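Local coordinates for formyltransferase (Francisella tularensis subsp. tularensis, PDB 4NV1), which belongs to the formyltransferase family and binds dTDP-4-amino-4,6-dideoxyglucose in a two-subunit assembly, at residues P116-H122 against I133-V139; N142-N146 against E238-I242; D56-N62 against Q78-L84. All blocks are in the same frame, centred on the assembly; numbering follows the deposited sequence.

Along the chain contact 3 comes first, then contact 1, then contact 2. Contacts 3 and 1 belong to the domain built on the mixed seven-stranded sheet: the helix 57-60 and the loop leading into helix 82-87 flank it, whereas P116-H122 and I133-V139 form its antiparallel end. Their centres lie about 24 Å apart, and both approach the bound dTDP-4-amino-4,6-dideoxyglucose, about 8 Å from the L79 side chain and 9 Å from that of I117. I133-V139 leads into contact 2, centred about 24 Å from contact 1, which ties this domain to the C-terminal strand at the dimer interface. Contacts 2 and 3 lie on opposite sides of the chain's centre, with centres about 40 Å apart.

Contact 1. Residues P116-H122 against I133-V139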
ATOM      1  N   PRO A 116      -1.272  12.145  22.453  1.00 23.57           N
ATOM      2  CA  PRO A 116      -1.247  10.762  22.914  1.00 22.69           C
ATOM      3  C   PRO A 116      -2.459   9.909  22.516  1.00 17.98           C
ATOM      4  O   PRO A 116      -3.584  10.378  22.427  1.00 17.20           O
ATOM      5  CB  PRO A 116      -1.301  10.933  24.432  1.00 25.20           C
ATOM      6  CG  PRO A 116      -0.464  12.133  24.635  1.00 24.00           C
ATOM      7  CD  PRO A 116      -1.054  13.041  23.587  1.00 27.84           C
ATOM      8  N   ILE A 117      -2.197   8.622  22.426  1.00 20.13           N
ATOM      9  CA  ILE A 117      -3.221   7.622  22.125  1.00 19.30           C
ATOM     10  C   ILE A 117      -2.879   6.486  23.058  1.00 18.39           C
ATOM     11  O   ILE A 117      -1.731   6.255  23.443  1.00 19.16           O
ATOM     12  CB  ILE A 117      -3.115   7.175  20.627  1.00 18.23           C
ATOM     13  CG1 ILE A 117      -4.128   6.089  20.281  1.00 16.67           C
ATOM     14  CG2 ILE A 117      -1.739   6.564  20.397  1.00 17.78           C
ATOM     15  CD1 ILE A 117      -5.552   6.564  20.305  1.00 17.29           C
ATOM     16  N   GLY A 118      -3.897   5.727  23.422  1.00 20.22           N
ATOM     17  CA  GLY A 118      -3.708   4.643  24.386  1.00 18.17           C
ATOM     18  C   GLY A 118      -5.082   4.102  24.684  1.00 19.84           C
ATOM     19  O   GLY A 118      -5.991   4.143  23.774  1.00 18.71           O
ATOM     20  N   ALA A 119      -5.228   3.538  25.885  1.00 17.70           N
ATOM     21  CA  ALA A 119      -6.536   3.002  26.322  1.00 21.11           C
ATOM     22  C   ALA A 119      -6.918   3.485  27.721  1.00 22.52           C
ATOM     23  O   ALA A 119      -6.051   3.617  28.531  1.00 16.94           O
ATOM     24  CB  ALA A 119      -6.502   1.472  26.329  1.00 19.91           C
ATOM     25  N   THR A 120      -8.195   3.737  27.936  1.00 20.82           N
ATOM     26  CA  THR A 120      -8.733   4.236  29.148  1.00 22.39           C
ATOM     27  C   THR A 120      -9.943   3.395  29.561  1.00 24.90           C
ATOM     28  O   THR A 120     -10.772   2.999  28.703  1.00 21.23           O
ATOM     29  CB  THR A 120      -9.265   5.649  28.916  1.00 23.28           C
ATOM     30  OG1 THR A 120      -8.243   6.491  28.425  1.00 19.34           O
ATOM     31  CG2 THR A 120      -9.803   6.280  30.241  1.00 21.44           C
ATOM     32  N   ILE A 121     -10.005   3.124  30.869  1.00 22.40           N
ATOM     33  CA  ILE A 121     -11.207   2.653  31.564  1.00 20.75           C
ATOM     34  C   ILE A 121     -11.650   3.701  32.531  1.00 22.26           C
ATOM     35  O   ILE A 121     -10.872   4.204  33.367  1.00 18.21           O
ATOM     36  CB  ILE A 121     -10.935   1.376  32.342  1.00 21.76           C
ATOM     37  CG1 ILE A 121     -10.345   0.324  31.435  1.00 24.05           C
ATOM     38  CG2 ILE A 121     -12.219   0.905  33.013  1.00 23.50           C
ATOM     39  CD1 ILE A 121      -9.748  -0.872  32.116  1.00 26.96           C
ATOM     40  N   HIS A 122     -12.894   4.088  32.384  1.00 19.36           N
ATOM     41  CA  HIS A 122     -13.384   5.217  33.127  1.00 21.40           C
ATOM     42  C   HIS A 122     -14.849   5.019  33.432  1.00 23.50           C
ATOM     43  O   HIS A 122     -15.584   4.318  32.713  1.00 27.22           O
ATOM     44  CB  HIS A 122     -13.164   6.525  32.359  1.00 21.88           C
ATOM     45  CG  HIS A 122     -13.998   6.647  31.124  1.00 26.58           C
ATOM     46  ND1 HIS A 122     -13.617   6.122  29.907  1.00 28.90           N
ATOM     47  CD2 HIS A 122     -15.194   7.243  30.918  1.00 30.75           C
ATOM     48  CE1 HIS A 122     -14.552   6.369  29.007  1.00 31.46           C
ATOM     49  NE2 HIS A 122     -15.530   7.027  29.603  1.00 33.38           N
ATOM     50  N   ILE A 133     -11.464   8.570  35.746  1.00 20.90           N
ATOM     51  CA  ILE A 133     -10.603   7.552  35.240  1.00 22.86           C
ATOM     52  C   ILE A 133     -10.143   6.549  36.291  1.00 24.86           C
ATOM     53  O   ILE A 133      -9.607   6.851  37.365  1.00 24.53           O
ATOM     54  CB  ILE A 133      -9.324   8.141  34.595  1.00 23.66           C
ATOM     55  CG1 ILE A 133      -9.712   9.067  33.461  1.00 25.01           C
ATOM     56  CG2 ILE A 133      -8.448   7.013  34.067  1.00 21.17           C
ATOM     57  CD1 ILE A 133      -8.560   9.894  32.925  1.00 26.89           C
ATOM     58  N   ILE A 134     -10.263   5.291  35.928  1.00 18.80           N
ATOM     59  CA  ILE A 134      -9.894   4.244  36.824  1.00 17.44           C
ATOM     60  C   ILE A 134      -8.500   3.807  36.575  1.00 20.83           C
ATOM     61  O   ILE A 134      -7.724   3.541  37.513  1.00 23.40           O
ATOM     62  CB  ILE A 134     -10.784   3.041  36.595  1.00 16.96           C
ATOM     63  CG1 ILE A 134     -12.240   3.397  36.910  1.00 19.14           C
ATOM     64  CG2 ILE A 134     -10.225   1.846  37.271  1.00 17.02           C
ATOM     65  CD1 ILE A 134     -13.216   2.277  36.714  1.00 20.12           C
ATOM     66  N   ILE A 135      -8.222   3.616  35.292  1.00 18.92           N
ATOM     67  CA  ILE A 135      -6.915   3.216  34.840  1.00 17.69           C
ATOM     68  C   ILE A 135      -6.768   3.559  33.332  1.00 21.71           C
ATOM     69  O   ILE A 135      -7.729   3.395  32.552  1.00 19.02           O
ATOM     70  CB  ILE A 135      -6.614   1.764  35.130  1.00 18.21           C
ATOM     71  CG1 ILE A 135      -5.116   1.531  35.075  1.00 18.13           C
ATOM     72  CG2 ILE A 135      -7.252   0.741  34.174  1.00 18.47           C
ATOM     73  CD1 ILE A 135      -4.601   0.112  35.114  1.00 18.28           C
ATOM     74  N   GLN A 136      -5.589   4.056  32.943  1.00 19.46           N
ATOM     75  CA  GLN A 136      -5.332   4.285  31.512  1.00 21.50           C
ATOM     76  C   GLN A 136      -3.859   4.187  31.236  1.00 27.18           C
ATOM     77  O   GLN A 136      -3.025   4.406  32.145  1.00 22.49           O
ATOM     78  CB  GLN A 136      -5.831   5.638  31.090  1.00 21.41           C
ATOM     79  CG  GLN A 136      -4.976   6.776  31.635  1.00 20.40           C
ATOM     80  CD  GLN A 136      -5.563   8.086  31.239  1.00 23.99           C
ATOM     81  OE1 GLN A 136      -5.180   9.087  31.804  1.00 24.51           O
ATOM     82  NE2 GLN A 136      -6.492   8.115  30.263  1.00 24.20           N
ATOM     83  N   GLU A 137      -3.527   3.855  30.000  1.00 23.78           N
ATOM     84  CA  GLU A 137      -2.111   3.780  29.629  1.00 24.10           C
ATOM     85  C   GLU A 137      -1.861   4.203  28.185  1.00 28.25           C
ATOM     86  O   GLU A 137      -2.551   3.771  27.221  1.00 18.81           O
ATOM     87  CB  GLU A 137      -1.556   2.397  29.951  1.00 25.33           C
ATOM     88  CG  GLU A 137      -0.042   2.327  29.842  1.00 31.82           C
ATOM     89  CD  GLU A 137       0.482   0.909  29.993  1.00 41.96           C
ATOM     90  OE1 GLU A 137      -0.210   0.031  30.562  1.00 50.21           O
ATOM     91  OE2 GLU A 137       1.625   0.653  29.550  1.00 52.91           O
ATOM     92  N   GLU A 138      -0.891   5.099  28.018  1.00 26.13           N
ATOM     93  CA  GLU A 138      -0.444   5.436  26.633  1.00 27.45           C
ATOM     94  C   GLU A 138       0.158   4.280  25.840  1.00 25.67           C
ATOM     95  O   GLU A 138       0.671   3.321  26.419  1.00 29.60           O
ATOM     96  CB  GLU A 138       0.526   6.616  26.650  1.00 30.82           C
ATOM     97  CG  GLU A 138       0.995   7.130  25.309  1.00 29.69           C
ATOM     98  CD  GLU A 138       1.732   8.463  25.456  1.00 30.86           C
ATOM     99  OE1 GLU A 138       1.935   8.983  26.554  1.00 28.50           O
ATOM    100  OE2 GLU A 138       2.131   9.041  24.456  1.00 32.35           O
ATOM    101  N   VAL A 139       0.005   4.337  24.513  1.00 28.60           N
ATOM    102  CA  VAL A 139       0.585   3.392  23.566  1.00 27.20           C
ATOM    103  C   VAL A 139       1.429   4.163  22.560  1.00 23.82           C
ATOM    104  O   VAL A 139       1.057   5.282  22.151  1.00 26.57           O
ATOM    105  CB  VAL A 139      -0.594   2.670  22.850  1.00 33.27           C
ATOM    106  CG1 VAL A 139      -0.197   2.040  21.555  1.00 33.75           C
ATOM    107  CG2 VAL A 139      -1.259   1.656  23.796  1.00 35.49           C
TER
HETATM  108  O   HOH W   1       0.643   7.971  22.132  1.00 24.56           O
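Backbone hydrogen bonds hold P116-H122 and I133-V139 together as antiparallel strands; the axes of strands 117-122 and 135-139 are 4.3 Å apart at closest approach and their directions 163° from one another. A119 and E137 form a hydrogen-bonded pair, with A119 N to E137 O at 3.0 Å and E137 N to A119 O at 2.9 Å. I121 N donates to I135 O at 2.8 Å, and V139 N reaches I117 O at 2.8 Å. The non-hydrogen-bonded pairs come closer: the CA atoms of G118 and E138 are 4.0 Å apart, and there a side chain on G118 would collide with E137 O.

Past I121 the register slips by one residue. I121 O accepts from I134 N at 2.8 Å and, weakly, from I135 N at 3.3 Å, so that two residues face one: a classic beta bulge. It sits in a hairpin at the end of the mixed sheet of this formyltransferase; strand 89-94 flanks P116-H122, while I133-V139 is an edge strand of the sheet within the chain.

Apolar contacts follow the bulge. I121 CD1 meets I135 CG2 at 3.6 Å and I121 CG2 meets I134 CD1 at 4.1 Å, while I135 also packs on L161 and V165 of helix 147-170.

Among the polar side chains, T120 OG1 is bound chiefly to G96 O and also to N98 N; Q136 NE2 adds a bond to T120 OG1 at 3.0 Å. Water 1 accepts from I117 N at 2.9 Å and lies 3.0 Å from E138 OE2 and 2.7 Å from V139 O.

Contact 2. Residues N142-N146 against E238-I242; sequences NSFEN and ELEKI
N142-N146 is a loop segment containing a type I beta turn from N142 to E145, closed by E145 N donating to N142 O at 3.2 Å; S143 (phi/psi -59/-30) and F144 (-98/12) occupy its corners. E238-I242 is an extended strand. The segments come closest at F144 and L239, with CA atoms 5.5 Å apart, and no hydrogen bond crosses between them. L239 and K241 direct their CA-to-CB bonds toward the turn; E238 and E240 point away. L239, chi1 -58° (m), packs its CB 3.6 Å from F144 O. With F144 chi1 at 53° (p) and chi2 at -97°, and K241 chi1 at -166° (t), K241 CE lies over one ring face, 3.2 Å from F144 CE1, and K241 NZ makes an off-centre cation-pi contact, 4.2 Å from the F144 ring centroid and 34° off its normal. E145, chi1 m, folds back on the turn: its OE1 accepts from N142 N at 2.9 Å and its OE2 from N142 ND2 at 3.2 Å. N146 OD1 caps the N-terminus of helix 147-170, and S143 OG hydrogen-bonds to D227 OD2 of the second subunit. E238-I242 pairs antiparallel with a strand of that subunit, giving a beta sheet continuous across the dimer interface.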
ATOM      1  N   ASN A 142       4.599   3.886  16.363  1.00 25.85           N
ATOM      2  CA  ASN A 142       5.819   3.820  15.548  1.00 25.54           C
ATOM      3  C   ASN A 142       5.705   4.265  14.084  1.00 26.65           C
ATOM      4  O   ASN A 142       4.602   4.278  13.492  1.00 27.37           O
ATOM      5  CB  ASN A 142       6.343   2.395  15.656  1.00 31.46           C
ATOM      6  CG  ASN A 142       6.690   2.026  17.089  1.00 31.86           C
ATOM      7  OD1 ASN A 142       7.323   2.798  17.788  1.00 28.98           O
ATOM      8  ND2 ASN A 142       6.258   0.860  17.532  1.00 36.28           N
ATOM      9  N   SER A 143       6.850   4.570  13.451  1.00 26.06           N
ATOM     10  CA  SER A 143       6.863   5.147  12.091  1.00 24.83           C
ATOM     11  C   SER A 143       6.185   4.256  11.053  1.00 25.40           C
ATOM     12  O   SER A 143       5.614   4.762  10.096  1.00 24.65           O
ATOM     13  CB  SER A 143       8.280   5.389  11.601  1.00 27.07           C
ATOM     14  OG  SER A 143       8.985   4.163  11.628  1.00 32.43           O
ATOM     15  N   PHE A 144       6.244   2.952  11.292  1.00 23.81           N
ATOM     16  CA  PHE A 144       5.882   1.964  10.327  1.00 25.20           C
ATOM     17  C   PHE A 144       4.456   1.414  10.515  1.00 23.55           C
ATOM     18  O   PHE A 144       4.070   0.482   9.836  1.00 23.31           O
ATOM     19  CB  PHE A 144       6.904   0.862  10.386  1.00 26.13           C
ATOM     20  CG  PHE A 144       7.128   0.291  11.755  1.00 32.13           C
ATOM     21  CD1 PHE A 144       8.186   0.728  12.554  1.00 32.36           C
ATOM     22  CD2 PHE A 144       6.390  -0.808  12.192  1.00 36.76           C
ATOM     23  CE1 PHE A 144       8.439   0.163  13.782  1.00 33.29           C
ATOM     24  CE2 PHE A 144       6.646  -1.387  13.430  1.00 40.87           C
ATOM     25  CZ  PHE A 144       7.660  -0.889  14.236  1.00 32.64           C
ATOM     26  N   GLU A 145       3.645   2.053  11.340  1.00 23.00           N
ATOM     27  CA  GLU A 145       2.340   1.565  11.728  1.00 23.40           C
ATOM     28  C   GLU A 145       1.285   2.389  11.085  1.00 21.19           C
ATOM     29  O   GLU A 145       1.495   3.575  10.873  1.00 24.25           O
ATOM     30  CB  GLU A 145       2.124   1.716  13.248  1.00 23.72           C
ATOM     31  CG  GLU A 145       3.097   0.877  14.012  1.00 23.84           C
ATOM     32  CD  GLU A 145       3.019   0.914  15.530  1.00 25.18           C
ATOM     33  OE1 GLU A 145       2.538   1.925  16.063  1.00 29.19           O
ATOM     34  OE2 GLU A 145       3.522  -0.081  16.136  1.00 25.93           O
ATOM     35  N   ASN A 146       0.169   1.751  10.780  1.00 19.80           N
ATOM     36  CA  ASN A 146      -1.012   2.425  10.311  1.00 21.69           C
ATOM     37  C   ASN A 146      -2.133   2.417  11.375  1.00 19.96           C
ATOM     38  O   ASN A 146      -1.953   1.930  12.500  1.00 20.85           O
ATOM     39  CB  ASN A 146      -1.471   1.751   8.987  1.00 23.89           C
ATOM     40  CG  ASN A 146      -1.828   0.286   9.169  1.00 26.59           C
ATOM     41  OD1 ASN A 146      -2.201  -0.149  10.255  1.00 23.84           O
ATOM     42  ND2 ASN A 146      -1.670  -0.508   8.098  1.00 23.10           N
ATOM     43  N   GLU A 238       1.198   1.162   2.367  1.00 17.83           N
ATOM     44  CA  GLU A 238       1.804   0.014   2.972  1.00 21.02           C
ATOM     45  C   GLU A 238       3.181   0.401   3.442  1.00 20.35           C
ATOM     46  O   GLU A 238       3.935   1.077   2.710  1.00 21.44           O
ATOM     47  CB  GLU A 238       2.050  -1.109   1.968  1.00 25.73           C
ATOM     48  CG  GLU A 238       0.874  -1.631   1.173  1.00 34.85           C
ATOM     49  CD  GLU A 238       1.376  -2.539   0.037  1.00 47.62           C
ATOM     50  OE1 GLU A 238       2.304  -3.341   0.312  1.00 54.54           O
ATOM     51  OE2 GLU A 238       0.909  -2.425  -1.121  1.00 49.35           O
ATOM     52  N   LEU A 239       3.567  -0.103   4.602  1.00 21.23           N
ATOM     53  CA  LEU A 239       4.867   0.222   5.173  1.00 23.76           C
ATOM     54  C   LEU A 239       5.514  -1.029   5.714  1.00 25.53           C
ATOM     55  O   LEU A 239       4.866  -1.818   6.389  1.00 23.06           O
ATOM     56  CB  LEU A 239       4.717   1.183   6.345  1.00 24.20           C
ATOM     57  CG  LEU A 239       4.029   2.443   5.925  1.00 23.61           C
ATOM     58  CD1 LEU A 239       2.803   2.713   6.734  1.00 27.51           C
ATOM     59  CD2 LEU A 239       4.939   3.642   6.044  1.00 24.85           C
ATOM     60  N   GLU A 240       6.826  -1.136   5.546  1.00 28.13           N
ATOM     61  CA  GLU A 240       7.515  -2.315   6.026  1.00 32.49           C
ATOM     62  C   GLU A 240       8.869  -1.939   6.546  1.00 31.12           C
ATOM     63  O   GLU A 240       9.730  -1.424   5.828  1.00 26.41           O
ATOM     64  CB  GLU A 240       7.619  -3.414   4.961  1.00 36.75           C
ATOM     65  CG  GLU A 240       8.489  -4.589   5.400  1.00 44.97           C
ATOM     66  CD  GLU A 240       8.370  -5.829   4.511  1.00 52.81           C
ATOM     67  OE1 GLU A 240       8.618  -6.932   5.049  1.00 59.93           O
ATOM     68  OE2 GLU A 240       8.026  -5.709   3.305  1.00 41.40           O
ATOM     69  N   LYS A 241       9.062  -2.279   7.812  1.00 35.28           N
ATOM     70  CA  LYS A 241      10.351  -2.054   8.435  1.00 37.86           C
ATOM     71  C   LYS A 241      11.239  -3.206   7.955  1.00 42.82           C
ATOM     72  O   LYS A 241      10.907  -4.390   8.011  1.00 36.59           O
ATOM     73  CB  LYS A 241      10.229  -1.998   9.960  1.00 38.78           C
ATOM     74  CG  LYS A 241      11.474  -1.436  10.618  1.00 43.11           C
ATOM     75  CD  LYS A 241      11.795  -2.090  11.969  1.00 48.41           C
ATOM     76  CE  LYS A 241      10.658  -2.008  12.976  1.00 52.41           C
ATOM     77  NZ  LYS A 241      10.295  -3.316  13.596  1.00 54.75           N
ATOM     78  N   ILE A 242      12.342  -2.788   7.376  1.00 48.11           N
ATOM     79  CA  ILE A 242      13.435  -3.659   7.116  1.00 56.08           C
ATOM     80  C   ILE A 242      14.466  -3.221   8.141  1.00 69.56           C
ATOM     81  O   ILE A 242      15.231  -2.285   7.882  1.00 80.36           O
ATOM     82  CB  ILE A 242      13.928  -3.423   5.694  1.00 53.72           C
ATOM     83  CG1 ILE A 242      12.863  -3.969   4.738  1.00 53.65           C
ATOM     84  CG2 ILE A 242      15.328  -4.012   5.519  1.00 59.05           C
ATOM     85  CD1 ILE A 242      12.447  -5.406   5.008  1.00 51.94           C
TER

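Contact 3. Residues D56-N62 against Q78-L84; sequences DMKKNGN and QLFPAKL
D56 is the N-cap of the short helix 57-60: D56 OD2 accepts from K59 N at 2.7 Å, and N60 N donates to D56 O at 3.0 Å. Facing it, Q78-P81 is extended and leads into helix 82-87. M57 N donates to Q78 OE1 at 2.8 Å; Q78, whose O bonds to S76 OG, follows the pocket residues H75, S76 and K77. M57 and F80 CA atoms are 6.2 Å apart, and all-m chi angles place M57 CE over one face of the F80 ring, 4.2 Å from its centroid (CH-pi); M57 SD, 5.2 Å from that centroid, adds an oblique Met-aromatic contact. M57 CE touches P81 CD (3.9 Å) and L84 CD2 (3.7 Å). The contact joins the beta-alpha-beta crossovers that follow strands 53-54 and 70-74 of a Rossmann-like sheet. G61 and N62 have 3-10 geometry; G61, 6.2 Å from P81 between CA atoms, packs against the proline. N62, its CA 5.1 Å from L84 CA, sets OD1 3.4 Å from P81 CB and 2.8 Å from L84 N.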
ATOM      1  N   ASP A  56     -31.935  -2.133  22.142  1.00 39.44           N
ATOM      2  CA  ASP A  56     -31.987  -0.749  21.752  1.00 49.35           C
ATOM      3  C   ASP A  56     -31.748  -0.020  23.057  1.00 52.35           C
ATOM      4  O   ASP A  56     -32.637   0.019  23.909  1.00 50.43           O
ATOM      5  CB  ASP A  56     -33.373  -0.434  21.172  1.00 54.83           C
ATOM      6  CG  ASP A  56     -33.457   0.961  20.597  1.00 56.67           C
ATOM      7  OD1 ASP A  56     -33.826   1.047  19.406  1.00 67.43           O
ATOM      8  OD2 ASP A  56     -33.146   1.941  21.316  1.00 62.51           O
ATOM      9  N   MET A  57     -30.547   0.528  23.226  1.00 46.49           N
ATOM     10  CA  MET A  57     -30.235   1.197  24.467  1.00 48.46           C
ATOM     11  C   MET A  57     -30.966   2.519  24.475  1.00 48.83           C
ATOM     12  O   MET A  57     -31.291   3.016  25.559  1.00 53.66           O
ATOM     13  CB  MET A  57     -28.728   1.460  24.643  1.00 47.86           C
ATOM     14  CG  MET A  57     -27.892   0.219  24.864  1.00 42.85           C
ATOM     15  SD  MET A  57     -28.099  -0.636  26.446  1.00 47.63           S
ATOM     16  CE  MET A  57     -27.910   0.736  27.556  1.00 47.19           C
ATOM     17  N   LYS A  58     -31.215   3.105  23.304  1.00 49.22           N
ATOM     18  CA  LYS A  58     -31.835   4.437  23.288  1.00 56.10           C
ATOM     19  C   LYS A  58     -33.244   4.402  23.867  1.00 62.32           C
ATOM     20  O   LYS A  58     -33.609   5.248  24.709  1.00 51.65           O
ATOM     21  CB  LYS A  58     -31.914   5.022  21.885  1.00 61.09           C
ATOM     22  CG  LYS A  58     -32.140   6.532  21.901  1.00 57.52           C
ATOM     23  CD  LYS A  58     -32.554   7.062  20.535  1.00 67.21           C
ATOM     24  CE  LYS A  58     -31.549   6.700  19.457  1.00 71.25           C
ATOM     25  NZ  LYS A  58     -30.193   7.124  19.906  1.00 81.01           N
ATOM     26  N   LYS A  59     -34.002   3.427  23.361  1.00 64.53           N
ATOM     27  CA  LYS A  59     -35.339   3.105  23.836  1.00 69.70           C
ATOM     28  C   LYS A  59     -35.310   2.675  25.295  1.00 66.69           C
ATOM     29  O   LYS A  59     -35.893   3.339  26.140  1.00 65.65           O
ATOM     30  CB  LYS A  59     -35.915   1.900  23.089  1.00 83.79           C
ATOM     31  CG  LYS A  59     -36.602   2.116  21.747  1.00 92.83           C
ATOM     32  CD  LYS A  59     -37.168   0.773  21.277  1.00 92.20           C
ATOM     33  CE  LYS A  59     -38.113   0.871  20.095  1.00 86.42           C
ATOM     34  NZ  LYS A  59     -39.373   1.551  20.491  1.00 87.55           N
ATOM     35  N   ASN A  60     -34.612   1.566  25.543  1.00 61.41           N
ATOM     36  CA  ASN A  60     -34.870   0.620  26.634  1.00 57.24           C
ATOM     37  C   ASN A  60     -33.711   0.431  27.632  1.00 49.57           C
ATOM     38  O   ASN A  60     -33.720  -0.456  28.487  1.00 47.98           O
ATOM     39  CB  ASN A  60     -35.152  -0.745  25.990  1.00 55.02           C
ATOM     40  CG  ASN A  60     -36.400  -0.735  25.125  1.00 62.90           C
ATOM     41  OD1 ASN A  60     -37.372  -0.075  25.457  1.00 66.43           O
ATOM     42  ND2 ASN A  60     -36.377  -1.455  24.017  1.00 65.51           N
ATOM     43  N   GLY A  61     -32.670   1.232  27.475  1.00 53.39           N
ATOM     44  CA  GLY A  61     -31.455   1.062  28.254  1.00 44.31           C
ATOM     45  C   GLY A  61     -31.872   1.178  29.698  1.00 40.61           C
ATOM     46  O   GLY A  61     -31.489   0.362  30.540  1.00 35.30           O
ATOM     47  N   ASN A  62     -32.715   2.179  29.939  1.00 37.78           N
ATOM     48  CA  ASN A  62     -33.200   2.511  31.273  1.00 38.02           C
ATOM     49  C   ASN A  62     -33.974   1.394  31.988  1.00 39.30           C
ATOM     50  O   ASN A  62     -34.051   1.364  33.229  1.00 36.66           O
ATOM     51  CB  ASN A  62     -33.959   3.843  31.205  1.00 34.97           C
ATOM     52  CG  ASN A  62     -33.024   5.036  31.287  1.00 38.96           C
ATOM     53  OD1 ASN A  62     -31.885   4.921  31.724  1.00 45.40           O
ATOM     54  ND2 ASN A  62     -33.497   6.206  30.886  1.00 42.34           N
ATOM     55  N   GLN A  78     -23.505   1.785  20.757  1.00 40.33           N
ATOM     56  CA  GLN A  78     -24.532   2.692  21.327  1.00 40.73           C
ATOM     57  C   GLN A  78     -24.145   3.376  22.632  1.00 40.96           C
ATOM     58  O   GLN A  78     -23.404   2.796  23.425  1.00 37.20           O
ATOM     59  CB  GLN A  78     -25.836   1.937  21.645  1.00 38.82           C
ATOM     60  CG  GLN A  78     -26.125   0.721  20.779  1.00 37.44           C
ATOM     61  CD  GLN A  78     -27.417  -0.010  21.109  1.00 35.30           C
ATOM     62  OE1 GLN A  78     -28.472   0.596  21.349  1.00 41.42           O
ATOM     63  NE2 GLN A  78     -27.337  -1.324  21.128  1.00 32.36           N
ATOM     64  N   LEU A  79     -24.727   4.546  22.866  1.00 40.80           N
ATOM     65  CA  LEU A  79     -24.558   5.295  24.108  1.00 44.30           C
ATOM     66  C   LEU A  79     -25.677   5.050  25.117  1.00 50.33           C
ATOM     67  O   LEU A  79     -26.870   4.954  24.769  1.00 42.41           O
ATOM     68  CB  LEU A  79     -24.565   6.779  23.805  1.00 56.79           C
ATOM     69  CG  LEU A  79     -23.586   7.139  22.677  1.00 68.44           C
ATOM     70  CD1 LEU A  79     -23.992   8.461  22.039  1.00 70.56           C
ATOM     71  CD2 LEU A  79     -22.151   7.120  23.196  1.00 66.67           C
ATOM     72  N   PHE A  80     -25.253   5.004  26.380  1.00 39.67           N
ATOM     73  CA  PHE A  80     -26.072   4.574  27.488  1.00 36.28           C
ATOM     74  C   PHE A  80     -26.878   5.804  27.873  1.00 38.38           C
ATOM     75  O   PHE A  80     -26.345   6.914  27.886  1.00 41.77           O
ATOM     76  CB  PHE A  80     -25.211   4.149  28.694  1.00 36.29           C
ATOM     77  CG  PHE A  80     -24.558   2.784  28.626  1.00 28.36           C
ATOM     78  CD1 PHE A  80     -24.279   2.118  27.449  1.00 36.55           C
ATOM     79  CD2 PHE A  80     -24.143   2.204  29.798  1.00 25.39           C
ATOM     80  CE1 PHE A  80     -23.650   0.877  27.452  1.00 29.03           C
ATOM     81  CE2 PHE A  80     -23.490   1.001  29.819  1.00 27.30           C
ATOM     82  CZ  PHE A  80     -23.259   0.320  28.638  1.00 29.08           C
ATOM     83  N   PRO A  81     -28.173   5.630  28.177  1.00 41.92           N
ATOM     84  CA  PRO A  81     -29.014   6.721  28.668  1.00 42.47           C
ATOM     85  C   PRO A  81     -28.532   7.364  29.956  1.00 41.97           C
ATOM     86  O   PRO A  81     -27.852   6.731  30.736  1.00 45.36           O
ATOM     87  CB  PRO A  81     -30.360   6.047  28.919  1.00 45.34           C
ATOM     88  CG  PRO A  81     -30.386   4.950  27.909  1.00 50.20           C
ATOM     89  CD  PRO A  81     -28.967   4.525  27.614  1.00 43.96           C
ATOM     90  N   ALA A  82     -28.909   8.610  30.208  1.00 43.10           N
ATOM     91  CA  ALA A  82     -28.356   9.330  31.343  1.00 43.44           C
ATOM     92  C   ALA A  82     -28.724   8.672  32.655  1.00 41.86           C
ATOM     93  O   ALA A  82     -27.897   8.554  33.526  1.00 40.27           O
ATOM     94  CB  ALA A  82     -28.789  10.788  31.336  1.00 44.91           C
ATOM     95  N   LYS A  83     -29.960   8.216  32.794  1.00 44.92           N
ATOM     96  CA  LYS A  83     -30.454   7.821  34.100  1.00 42.00           C
ATOM     97  C   LYS A  83     -29.956   6.415  34.382  1.00 37.79           C
ATOM     98  O   LYS A  83     -29.793   6.018  35.545  1.00 37.18           O
ATOM     99  CB  LYS A  83     -31.987   7.841  34.090  1.00 55.11           C
ATOM    100  CG  LYS A  83     -32.555   8.852  33.108  1.00 63.31           C
ATOM    101  CD  LYS A  83     -33.876   9.435  33.579  1.00 76.68           C
ATOM    102  CE  LYS A  83     -34.029  10.885  33.131  1.00 77.94           C
ATOM    103  NZ  LYS A  83     -35.284  11.462  33.686  1.00 74.35           N
ATOM    104  N   LEU A  84     -29.701   5.645  33.322  1.00 31.43           N
ATOM    105  CA  LEU A  84     -29.003   4.369  33.553  1.00 32.92           C
ATOM    106  C   LEU A  84     -27.631   4.643  34.204  1.00 30.87           C
ATOM    107  O   LEU A  84     -27.318   4.168  35.264  1.00 34.95           O
ATOM    108  CB  LEU A  84     -28.807   3.651  32.242  1.00 28.19           C
ATOM    109  CG  LEU A  84     -28.108   2.312  32.456  1.00 32.20           C
ATOM    110  CD1 LEU A  84     -28.784   1.272  33.340  1.00 27.99           C
ATOM    111  CD2 LEU A  84     -27.813   1.729  31.103  1.00 29.08           C
TER